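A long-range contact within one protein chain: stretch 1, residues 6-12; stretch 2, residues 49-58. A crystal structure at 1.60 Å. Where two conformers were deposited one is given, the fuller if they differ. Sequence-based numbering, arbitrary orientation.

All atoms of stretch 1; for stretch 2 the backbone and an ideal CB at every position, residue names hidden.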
# COMPACT_ATOMS: atom_id res chain seq x y z
N HIS B 6 13.10 -20.56 6.89
CA HIS B 6 12.83 -19.21 7.36
C HIS B 6 11.42 -18.80 6.96
O HIS B 6 11.05 -18.77 5.76
CB HIS B 6 13.85 -18.27 6.75
CG HIS B 6 13.94 -16.97 7.47
ND1 HIS B 6 14.90 -16.72 8.42
CD2 HIS B 6 13.18 -15.85 7.39
CE1 HIS B 6 14.73 -15.50 8.90
NE2 HIS B 6 13.70 -14.95 8.27
N GLN B 7 10.61 -18.52 7.97
CA GLN B 7 9.20 -18.20 7.74
C GLN B 7 9.07 -16.74 7.45
O GLN B 7 9.56 -15.93 8.22
CB GLN B 7 8.36 -18.53 8.98
CG GLN B 7 6.87 -18.15 8.86
CD GLN B 7 6.03 -19.09 7.98
OE1 GLN B 7 5.10 -18.64 7.26
NE2 GLN B 7 6.30 -20.38 8.07
N ILE B 8 8.40 -16.39 6.36
CA ILE B 8 8.01 -15.02 6.08
C ILE B 8 6.57 -14.84 6.57
O ILE B 8 5.69 -15.64 6.29
CB ILE B 8 8.07 -14.72 4.58
CG1 ILE B 8 9.52 -14.69 4.08
CG2 ILE B 8 7.33 -13.41 4.24
CD1 ILE B 8 10.25 -13.36 4.45
N ILE B 9 6.35 -13.77 7.32
CA ILE B 9 5.03 -13.33 7.73
C ILE B 9 4.79 -11.98 7.08
O ILE B 9 5.50 -11.00 7.39
CB ILE B 9 4.88 -13.22 9.26
CG1 ILE B 9 5.18 -14.56 9.88
CG2 ILE B 9 3.43 -12.83 9.63
CD1 ILE B 9 5.17 -14.61 11.42
N LEU B 10 3.80 -11.92 6.20
CA LEU B 10 3.34 -10.66 5.59
C LEU B 10 2.34 -10.08 6.54
O LEU B 10 1.32 -10.71 6.79
CB LEU B 10 2.73 -10.85 4.21
CG LEU B 10 3.61 -11.51 3.16
CD1 LEU B 10 2.93 -11.68 1.80
CD2 LEU B 10 4.92 -10.82 3.02
N LEU B 11 2.64 -8.91 7.10
CA LEU B 11 1.83 -8.35 8.19
C LEU B 11 0.99 -7.19 7.73
O LEU B 11 1.52 -6.19 7.30
CB LEU B 11 2.68 -7.93 9.39
CG LEU B 11 1.89 -7.51 10.64
CD1 LEU B 11 1.16 -8.67 11.19
CD2 LEU B 11 2.86 -6.91 11.70
N ALA B 12 -0.35 -7.37 7.88
CA ALA B 12 -1.34 -6.31 7.49
C ALA B 12 -2.10 -5.80 8.74
O ALA B 12 -2.16 -6.50 9.73
CB ALA B 12 -2.35 -6.90 6.44
N UNK B 49 -3.88 -14.23 13.43
CA UNK B 49 -3.06 -13.29 14.14
C UNK B 49 -1.61 -13.69 13.96
O UNK B 49 -1.30 -14.80 13.48
CB UNK B 49 -3.44 -13.23 15.62
N UNK B 50 -0.71 -12.80 14.36
CA UNK B 50 0.74 -13.11 14.39
C UNK B 50 1.06 -14.30 15.32
O UNK B 50 1.89 -15.15 15.01
CB UNK B 50 1.53 -11.88 14.85
N UNK B 51 0.39 -14.35 16.48
CA UNK B 51 0.60 -15.45 17.39
C UNK B 51 0.23 -16.78 16.73
O UNK B 51 0.96 -17.74 16.88
CB UNK B 51 -0.21 -15.24 18.67
N UNK B 52 -0.90 -16.81 15.99
CA UNK B 52 -1.36 -18.03 15.33
C UNK B 52 -0.40 -18.52 14.27
O UNK B 52 -0.13 -19.71 14.20
CB UNK B 52 -2.74 -17.80 14.70
N UNK B 53 0.14 -17.60 13.48
CA UNK B 53 1.12 -17.98 12.48
C UNK B 53 2.43 -18.45 13.12
O UNK B 53 3.06 -19.43 12.67
CB UNK B 53 1.39 -16.80 11.54
N UNK B 54 2.87 -17.75 14.16
CA UNK B 54 4.12 -18.14 14.82
C UNK B 54 3.94 -19.49 15.50
O UNK B 54 4.77 -20.37 15.34
CB UNK B 54 4.56 -17.08 15.84
N UNK B 55 2.81 -19.65 16.18
CA UNK B 55 2.46 -20.91 16.86
C UNK B 55 2.46 -22.08 15.87
O UNK B 55 2.98 -23.15 16.15
CB UNK B 55 1.09 -20.79 17.53
N UNK B 56 1.93 -21.84 14.67
CA UNK B 56 1.85 -22.84 13.61
C UNK B 56 3.20 -23.20 12.97
O UNK B 56 3.46 -24.37 12.68
CB UNK B 56 0.90 -22.34 12.52
N UNK B 57 4.02 -22.20 12.68
CA UNK B 57 5.33 -22.43 12.08
C UNK B 57 6.21 -23.16 13.12
O UNK B 57 6.95 -24.08 12.76
CB UNK B 57 5.97 -21.11 11.63
N UNK B 58 6.07 -22.74 14.38
CA UNK B 58 6.79 -23.31 15.54
C UNK B 58 6.38 -24.75 15.81
O UNK B 58 7.25 -25.61 16.00
CB UNK B 58 6.54 -22.47 16.79

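Residues 6-12 form a strand, and the helix that begins at position 50 runs nearly antiparallel to it, the axes 166° apart and 10.2 Å at closest approach. The strand turns Q7 and I9 toward the helix, with L11 reaching across from the side, so what it offers is mostly hydrocarbon.

Position 49 has phi/psi of -77°/169°, an extended conformation just before the helical turns, and its CB points away from the strand. Free amides at a helix start favour a short acceptor such as Ser, Thr, Asp or Asn. The residue is S49, whose OG accepts from the backbone N of position 52 at 3.1 Å and so caps the helix.

At position 50 the CB points sideways, but the ideal CB lies 4.9 Å from L11 CD1, with I9 CG2 also nearby. A long apolar chain, such as Leu or Met, could lean into this space; Ile is also possible. L50 does so with chi1 t and chi2 p: its CD1 comes to 3.5 Å from I9 CG2 and 4.0 Å from L11 CD1, bridging the two strand side chains.

Positions 51 and 52 find nothing of the strand within 5.5 Å of their ideal CB, so many residues would serve, polar ones readily. They are D51, whose carboxylate is hydrogen-bonded elsewhere in the structure, and T52, whose amide is the one capped.

Position 53 points its CB toward the strand, the ideal CB 4.4 Å from I9 CD1. A medium apolar side chain, Ile, Leu or Val, would suit. I53 packs its CG2 3.8 Å from I9 CG1, and the branch at CB supplies that methyl close to the backbone.

Position 54 points sideways, its ideal CB 5.1 Å from I9 CD1. The gap suits a modest apolar group, Val, Ile or perhaps Ala. V54 fills it from the flank, CG2 lying 3.8 Å from I9 CD1, so that I9 packs against L50, I53 and V54.

Positions 55 and 56 have nothing of the strand within 5.5 Å of their ideal CB, so polar or charged residues are natural there; they are N55 and R56.

At position 57 the CB points toward the strand and the ideal CB already lies close against the end of the Q7 side chain. With the CA of Q7 and the CA of position 57 7.2 Å apart, a small side chain such as Ala, or perhaps Ser, suits the place; Gly would fit but favours the helix less. A57 meets the Q7 amide group through its single methyl, in van der Waals contact.

Position 58 is out of the strand's reach, leaving room for a long polar chain: K58, with NZ hydrogen-bonded elsewhere.

Stretch 2, residues 49-58: SLDTIVNRAK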
# COMPACT_ATOMS: atom_id res chain seq x y z
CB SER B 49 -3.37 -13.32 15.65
OG SER B 49 -3.06 -14.60 16.18
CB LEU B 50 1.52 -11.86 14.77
CG LEU B 50 2.98 -11.65 14.40
CD1 LEU B 50 3.16 -11.66 12.91
CD2 LEU B 50 3.40 -10.30 14.94
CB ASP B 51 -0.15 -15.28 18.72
CG ASP B 51 0.56 -15.97 19.86
OD1 ASP B 51 0.26 -17.14 20.13
OD2 ASP B 51 1.45 -15.34 20.46
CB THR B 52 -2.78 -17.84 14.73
OG1 THR B 52 -3.71 -17.71 15.79
CG2 THR B 52 -3.16 -19.02 13.84
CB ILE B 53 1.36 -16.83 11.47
CG1 ILE B 53 0.07 -16.51 10.70
CG2 ILE B 53 2.49 -17.20 10.46
CD1 ILE B 53 -0.55 -17.69 9.94
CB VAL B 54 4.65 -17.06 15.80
CG1 VAL B 54 5.78 -17.63 16.62
CG2 VAL B 54 5.08 -15.78 15.04
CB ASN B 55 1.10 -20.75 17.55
CG ASN B 55 0.91 -21.69 18.72
OD1 ASN B 55 1.64 -21.63 19.71
ND2 ASN B 55 -0.09 -22.57 18.63
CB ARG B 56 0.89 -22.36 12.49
CG ARG B 56 -0.59 -22.65 12.71
CD ARG B 56 -1.30 -22.83 11.35
NE ARG B 56 -2.74 -22.56 11.44
CZ ARG B 56 -3.37 -21.47 10.99
NH1 ARG B 56 -2.72 -20.48 10.36
NH2 ARG B 56 -4.69 -21.37 11.18
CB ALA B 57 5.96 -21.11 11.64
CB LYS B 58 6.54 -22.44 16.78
CG LYS B 58 7.24 -22.86 18.08
CD LYS B 58 8.73 -23.11 17.88
CE LYS B 58 9.37 -23.62 19.17
NZ LYS B 58 9.78 -22.47 19.99
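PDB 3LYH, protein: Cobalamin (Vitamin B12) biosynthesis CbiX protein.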